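PDB 4ACY: endo-alpha-mannosidase from Bacteroides thetaiotaomicron, which is a family 99 glycoside hydrolase that acts as an endo-alpha-mannosidase, probably cleaving alpha-mannosidic linkages within glycan chains. Local coordinates for residues Y170-Y175 with N217-G222; G57-W62 with L94-S99. One frame throughout, in Å; residues are numbered along the deposited sequence.

Contact 1: residues Y170-Y175 with N217-G222; sequences YIVDTY and NTKYDG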
loop_
_atom_site.group_PDB
_atom_site.type_symbol
_atom_site.label_atom_id
_atom_site.label_comp_id
_atom_site.label_asym_id
_atom_site.label_seq_id
_atom_site.Cartn_x
_atom_site.Cartn_y
_atom_site.Cartn_z
ATOM N N TYR A 170 15.186 11.325 -7.482
ATOM C CA TYR A 170 15.789 11.044 -6.192
ATOM C C TYR A 170 15.786 9.543 -5.885
ATOM O O TYR A 170 16.797 8.986 -5.453
ATOM C CB TYR A 170 15.119 11.815 -5.038
ATOM C CG TYR A 170 15.819 11.509 -3.732
ATOM C CD1 TYR A 170 16.943 12.240 -3.329
ATOM C CD2 TYR A 170 15.409 10.435 -2.931
ATOM C CE1 TYR A 170 17.606 11.930 -2.148
ATOM C CE2 TYR A 170 16.069 10.122 -1.756
ATOM C CZ TYR A 170 17.166 10.873 -1.371
ATOM O OH TYR A 170 17.816 10.545 -0.210
ATOM N N ILE A 171 14.645 8.902 -6.110
ATOM C CA ILE A 171 14.477 7.490 -5.783
ATOM C C ILE A 171 15.421 6.629 -6.631
ATOM O O ILE A 171 16.129 5.774 -6.102
ATOM C CB ILE A 171 13.002 7.060 -5.944
ATOM C CG1 ILE A 171 12.162 7.648 -4.793
ATOM C CG2 ILE A 171 12.863 5.535 -6.009
ATOM C CD1 ILE A 171 10.644 7.616 -5.028
ATOM N N VAL A 172 15.433 6.875 -7.939
ATOM C CA VAL A 172 16.290 6.118 -8.858
ATOM C C VAL A 172 17.779 6.375 -8.570
ATOM O O VAL A 172 18.567 5.437 -8.515
ATOM C CB VAL A 172 15.946 6.401 -10.345
ATOM C CG1 VAL A 172 16.974 5.778 -11.291
ATOM C CG2 VAL A 172 14.540 5.875 -10.694
ATOM N N ASP A 173 18.156 7.633 -8.362
ATOM C CA ASP A 173 19.564 7.963 -8.081
ATOM C C ASP A 173 20.057 7.389 -6.772
ATOM O O ASP A 173 21.201 6.962 -6.666
ATOM C CB ASP A 173 19.790 9.478 -8.067
ATOM C CG ASP A 173 19.702 10.102 -9.443
ATOM O OD1 ASP A 173 19.705 9.372 -10.454
ATOM O OD2 ASP A 173 19.615 11.341 -9.513
ATOM N N THR A 174 19.203 7.396 -5.761
ATOM C CA THR A 174 19.616 6.991 -4.431
ATOM C C THR A 174 19.498 5.486 -4.195
ATOM O O THR A 174 20.364 4.891 -3.562
ATOM C CB THR A 174 18.821 7.755 -3.351
ATOM O OG1 THR A 174 18.826 9.157 -3.654
ATOM C CG2 THR A 174 19.405 7.518 -1.971
ATOM N N TYR A 175 18.430 4.880 -4.702
ATOM C CA TYR A 175 18.126 3.484 -4.403
ATOM C C TYR A 175 18.220 2.555 -5.597
ATOM O O TYR A 175 18.191 1.340 -5.425
ATOM C CB TYR A 175 16.716 3.371 -3.819
ATOM C CG TYR A 175 16.488 4.299 -2.661
ATOM C CD1 TYR A 175 17.290 4.232 -1.521
ATOM C CD2 TYR A 175 15.478 5.252 -2.704
ATOM C CE1 TYR A 175 17.075 5.078 -0.454
ATOM C CE2 TYR A 175 15.257 6.100 -1.645
ATOM C CZ TYR A 175 16.058 6.017 -0.531
ATOM O OH TYR A 175 15.825 6.872 0.518
ATOM N N ASN A 217 12.279 6.913 -21.800
ATOM C CA ASN A 217 13.556 6.621 -22.446
ATOM C C ASN A 217 14.733 7.384 -21.860
ATOM O O ASN A 217 15.773 7.552 -22.506
ATOM C CB ASN A 217 13.427 6.755 -23.964
ATOM C CG ASN A 217 12.431 5.770 -24.522
ATOM O OD1 ASN A 217 12.421 4.591 -24.142
ATOM N ND2 ASN A 217 11.576 6.241 -25.415
ATOM N N THR A 218 14.554 7.838 -20.623
ATOM C CA THR A 218 15.643 8.318 -19.797
ATOM C C THR A 218 15.938 7.210 -18.801
ATOM O O THR A 218 15.223 6.211 -18.752
ATOM C CB THR A 218 15.261 9.598 -19.014
ATOM O OG1 THR A 218 14.359 9.255 -17.948
ATOM C CG2 THR A 218 14.603 10.615 -19.918
ATOM N N LYS A 219 16.978 7.387 -17.993
ATOM C CA LYS A 219 17.294 6.435 -16.946
ATOM C C LYS A 219 16.217 6.430 -15.845
ATOM O O LYS A 219 16.277 5.608 -14.933
ATOM C CB LYS A 219 18.654 6.766 -16.327
ATOM C CG LYS A 219 18.631 7.998 -15.430
ATOM C CD LYS A 219 19.963 8.217 -14.723
ATOM C CE LYS A 219 20.189 7.210 -13.592
ATOM N NZ LYS A 219 21.413 7.592 -12.827
ATOM N N TYR A 220 15.267 7.361 -15.946
ATOM C CA TYR A 220 14.187 7.531 -14.948
ATOM C C TYR A 220 12.862 6.929 -15.413
ATOM O O TYR A 220 11.791 7.161 -14.811
ATOM C CB TYR A 220 14.035 9.013 -14.576
ATOM C CG TYR A 220 15.314 9.555 -14.017
ATOM C CD1 TYR A 220 15.866 9.013 -12.858
ATOM C CD2 TYR A 220 16.009 10.573 -14.670
ATOM C CE1 TYR A 220 17.075 9.479 -12.345
ATOM C CE2 TYR A 220 17.217 11.051 -14.162
ATOM C CZ TYR A 220 17.741 10.499 -13.004
ATOM O OH TYR A 220 18.933 10.971 -12.499
ATOM N N ASP A 221 12.924 6.140 -16.486
ATOM C CA ASP A 221 11.727 5.518 -17.019
ATOM C C ASP A 221 11.334 4.338 -16.128
ATOM O O ASP A 221 12.124 3.870 -15.305
ATOM C CB ASP A 221 11.952 5.049 -18.473
ATOM C CG ASP A 221 10.671 5.009 -19.276
ATOM O OD1 ASP A 221 9.575 5.094 -18.680
ATOM O OD2 ASP A 221 10.742 4.889 -20.511
ATOM N N GLY A 222 10.116 3.855 -16.304
ATOM C CA GLY A 222 9.640 2.723 -15.527
ATOM C C GLY A 222 8.178 2.504 -15.805
ATOM O O GLY A 222 7.673 2.894 -16.852
#
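D173, on the last turns of a helix, takes a hydrogen bond from the phenol of Y220: Y220 OH lies 2.7 Å from D173 OD1 and uses the syn lone pair of that oxygen. Carboxylate and ring are turned 62° apart, and OD1 arrives at the ring's edge, in its plane. The same oxygen faces the ammonium of K219, where D173 OD1 and K219 NZ, 3.4 Å apart, form a salt bridge with a weak hydrogen bond. D173 and K219 are exposed, so water probably screens much of this attraction. Next to this polar group, buried V172 meets the same ring edge, V172 CB standing 3.6 Å from Y220 CD1. Its CG1, anti to the backbone N (chi1 171°), rests 3.7 Å from K219 O. A compact branched residue suits this spot, and tyrosine suits the partner position because its edge packs on valine while its hydroxyl still reaches the acid. The contact belongs to the outer layer of a TIM barrel, joining helix 161-175, which follows the third strand, to the loop entering the fifth strand, 223-227. I168 and Q169, one turn earlier on that helix, also touch Y220. K219 covers one face of the ring: CG sits over its centre, and a bend at chi3 brings the ammonium round to D173. K219 and Y220 are the two central residues of a type I turn from T218 to D221. T218 OG1 accepts from Y220 N at 2.9 Å in an ST turn, which holds the tyrosine's backbone. D221 braces the residues flanking the turn, OD2 accepting a hydrogen bond from N217 N and OD1 one from G222 N, and OD1 also pairs with R216 in a salt bridge.

Contact 2: residues G57-W62 with L94-S99; sequences GEMKHW and LGTYSS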
loop_
_atom_site.group_PDB
_atom_site.type_symbol
_atom_site.label_atom_id
_atom_site.label_comp_id
_atom_site.label_asym_id
_atom_site.label_seq_id
_atom_site.Cartn_x
_atom_site.Cartn_y
_atom_site.Cartn_z
ATOM N N GLY A 57 12.296 9.482 19.787
ATOM C CA GLY A 57 12.140 10.571 20.743
ATOM C C GLY A 57 10.724 11.089 20.920
ATOM O O GLY A 57 10.479 11.942 21.775
ATOM N N GLU A 58 9.791 10.599 20.108
ATOM C CA GLU A 58 8.373 10.950 20.248
ATOM C C GLU A 58 7.535 9.871 19.570
ATOM O O GLU A 58 8.051 9.153 18.704
ATOM C CB GLU A 58 8.081 12.318 19.612
ATOM C CG GLU A 58 8.154 12.315 18.072
ATOM C CD GLU A 58 8.294 13.699 17.459
ATOM O OE1 GLU A 58 7.815 14.688 18.063
ATOM O OE2 GLU A 58 8.890 13.790 16.359
HETATM N N MSE A 59 6.268 9.742 19.969
HETATM C CA MSE A 59 5.329 8.879 19.235
HETATM C C MSE A 59 5.088 9.510 17.877
HETATM O O MSE A 59 4.918 10.725 17.771
HETATM C CB MSE A 59 3.968 8.744 19.931
HETATM C CG MSE A 59 3.906 7.770 21.071
HETATM SE SE MSE A 59 4.380 5.943 20.589
HETATM C CE MSE A 59 4.389 5.180 22.409
ATOM N N LYS A 60 5.095 8.681 16.843
ATOM C CA LYS A 60 4.723 9.123 15.510
ATOM C C LYS A 60 3.698 8.150 14.973
ATOM O O LYS A 60 3.910 6.941 14.964
ATOM C CB LYS A 60 5.941 9.185 14.586
ATOM C CG LYS A 60 7.012 10.153 15.023
ATOM C CD LYS A 60 8.151 10.170 14.006
ATOM C CE LYS A 60 9.271 11.120 14.433
ATOM N NZ LYS A 60 10.572 10.760 13.767
ATOM N N HIS A 61 2.571 8.691 14.533
ATOM C CA HIS A 61 1.452 7.906 13.985
ATOM C C HIS A 61 0.621 7.063 14.963
ATOM O O HIS A 61 -0.608 6.981 14.818
ATOM C CB HIS A 61 1.864 7.122 12.733
ATOM C CG HIS A 61 1.722 7.921 11.477
ATOM N ND1 HIS A 61 0.607 7.844 10.671
ATOM C CD2 HIS A 61 2.530 8.856 10.918
ATOM C CE1 HIS A 61 0.741 8.685 9.658
ATOM N NE2 HIS A 61 1.898 9.312 9.783
ATOM N N TRP A 62 1.263 6.435 15.948
ATOM C CA TRP A 62 0.498 5.790 17.015
ATOM C C TRP A 62 -0.285 6.853 17.769
ATOM O O TRP A 62 -1.356 6.577 18.307
ATOM C CB TRP A 62 1.406 4.996 17.967
ATOM C CG TRP A 62 2.270 4.009 17.254
ATOM C CD1 TRP A 62 3.640 4.003 17.206
ATOM C CD2 TRP A 62 1.838 2.872 16.487
ATOM N NE1 TRP A 62 4.079 2.941 16.458
ATOM C CE2 TRP A 62 3.000 2.240 15.994
ATOM C CE3 TRP A 62 0.583 2.349 16.136
ATOM C CZ2 TRP A 62 2.954 1.091 15.203
ATOM C CZ3 TRP A 62 0.528 1.204 15.350
ATOM C CH2 TRP A 62 1.713 0.593 14.874
ATOM N N LEU A 94 3.860 -6.342 17.599
ATOM C CA LEU A 94 5.131 -5.652 17.855
ATOM C C LEU A 94 4.991 -4.344 18.651
ATOM O O LEU A 94 5.962 -3.606 18.847
ATOM C CB LEU A 94 5.904 -5.454 16.541
ATOM C CG LEU A 94 6.284 -6.747 15.819
ATOM C CD1 LEU A 94 7.015 -6.417 14.534
ATOM C CD2 LEU A 94 7.179 -7.636 16.684
ATOM N N GLY A 95 3.778 -4.074 19.118
ATOM C CA GLY A 95 3.495 -2.907 19.944
ATOM C C GLY A 95 3.567 -1.612 19.169
ATOM O O GLY A 95 3.368 -1.603 17.944
ATOM N N THR A 96 3.862 -0.530 19.882
ATOM C CA THR A 96 4.023 0.795 19.271
ATOM C C THR A 96 5.420 0.908 18.723
ATOM O O THR A 96 6.279 1.601 19.272
ATOM C CB THR A 96 3.714 1.953 20.256
ATOM O OG1 THR A 96 4.449 1.769 21.491
ATOM C CG2 THR A 96 2.234 1.994 20.535
ATOM N N TYR A 97 5.654 0.193 17.628
ATOM C CA TYR A 97 6.992 0.071 17.098
ATOM C C TYR A 97 7.469 1.268 16.308
ATOM O O TYR A 97 6.672 2.096 15.863
ATOM C CB TYR A 97 7.121 -1.174 16.246
ATOM C CG TYR A 97 6.217 -1.276 15.024
ATOM C CD1 TYR A 97 6.530 -0.591 13.835
ATOM C CD2 TYR A 97 5.114 -2.130 15.021
ATOM C CE1 TYR A 97 5.738 -0.733 12.699
ATOM C CE2 TYR A 97 4.330 -2.289 13.883
ATOM C CZ TYR A 97 4.651 -1.586 12.727
ATOM O OH TYR A 97 3.864 -1.758 11.605
ATOM N N SER A 98 8.784 1.344 16.122
ATOM C CA SER A 98 9.358 2.367 15.252
ATOM C C SER A 98 9.746 1.779 13.903
ATOM O O SER A 98 10.402 0.739 13.826
ATOM C CB SER A 98 10.606 2.988 15.851
ATOM O OG SER A 98 11.244 3.827 14.890
ATOM N N SER A 99 9.385 2.490 12.843
ATOM C CA SER A 99 9.784 2.121 11.488
ATOM C C SER A 99 11.292 2.273 11.286
ATOM O O SER A 99 11.850 1.741 10.326
ATOM C CB SER A 99 9.033 2.993 10.480
ATOM O OG SER A 99 7.635 2.745 10.526
#
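W62 and Y97 join two loops of the long connection between the first and second barrel strands, on the side of a TIM barrel where active sites lie. The indole N-H gives a nearly straight hydrogen bond (172°) to the peptide carbonyl of Y97, W62 NE1 to Y97 O being 2.8 Å, with the oxygen in the indole plane. Farther along, the six-membered ring turns its edge to the tyrosine's face in a T-shaped stack, planes 78° apart, with W62 CZ2 over the centre of the Y97 ring. Y97 CG lies between the backbone N and the carbonyl carbon (chi1 60°), bringing the ring back to the indole although its CB points away. T96 covers one indole face: its CA makes a CH-pi contact 3.7 Å from the five-membered ring's centroid. T96 is the centre of an inverse gamma turn, which presents its CA to the indole. At the margin, selenomethionine M59 sets its CE 3.5 Å from T96 OG1. An alanine in place of W62 would probably leave Y97 O without its indole donor and open a gap beside T96 CA and the Y97 face. Y97 OH bonds to E337 and N328, while Y50 stacks on W62. Tryptophan suits the place, its N-H a donor, its face taking T96 and its edge Y97, in loops that extend the C-terminal rim of a TIM barrel.

Contact 2 closes before contact 1 opens along the chain, and all four segments belong to the glycosyl hydrolase family 99 region. Their centres are 31 Å apart and their nearest atoms about 12 Å, so they do not touch. The eight-stranded parallel barrel links them. Contact 2 ties together the long excursion between strands 42-46 and 117-124, on the C-terminal side of the barrel. Contact 1 sits farther round, on the outer flank of the barrel, where helix 161-175 meets the loop leading into strand 223-227. One therefore joins loops on the side that carries the active site in TIM barrels, while the other packs the outer helical layer.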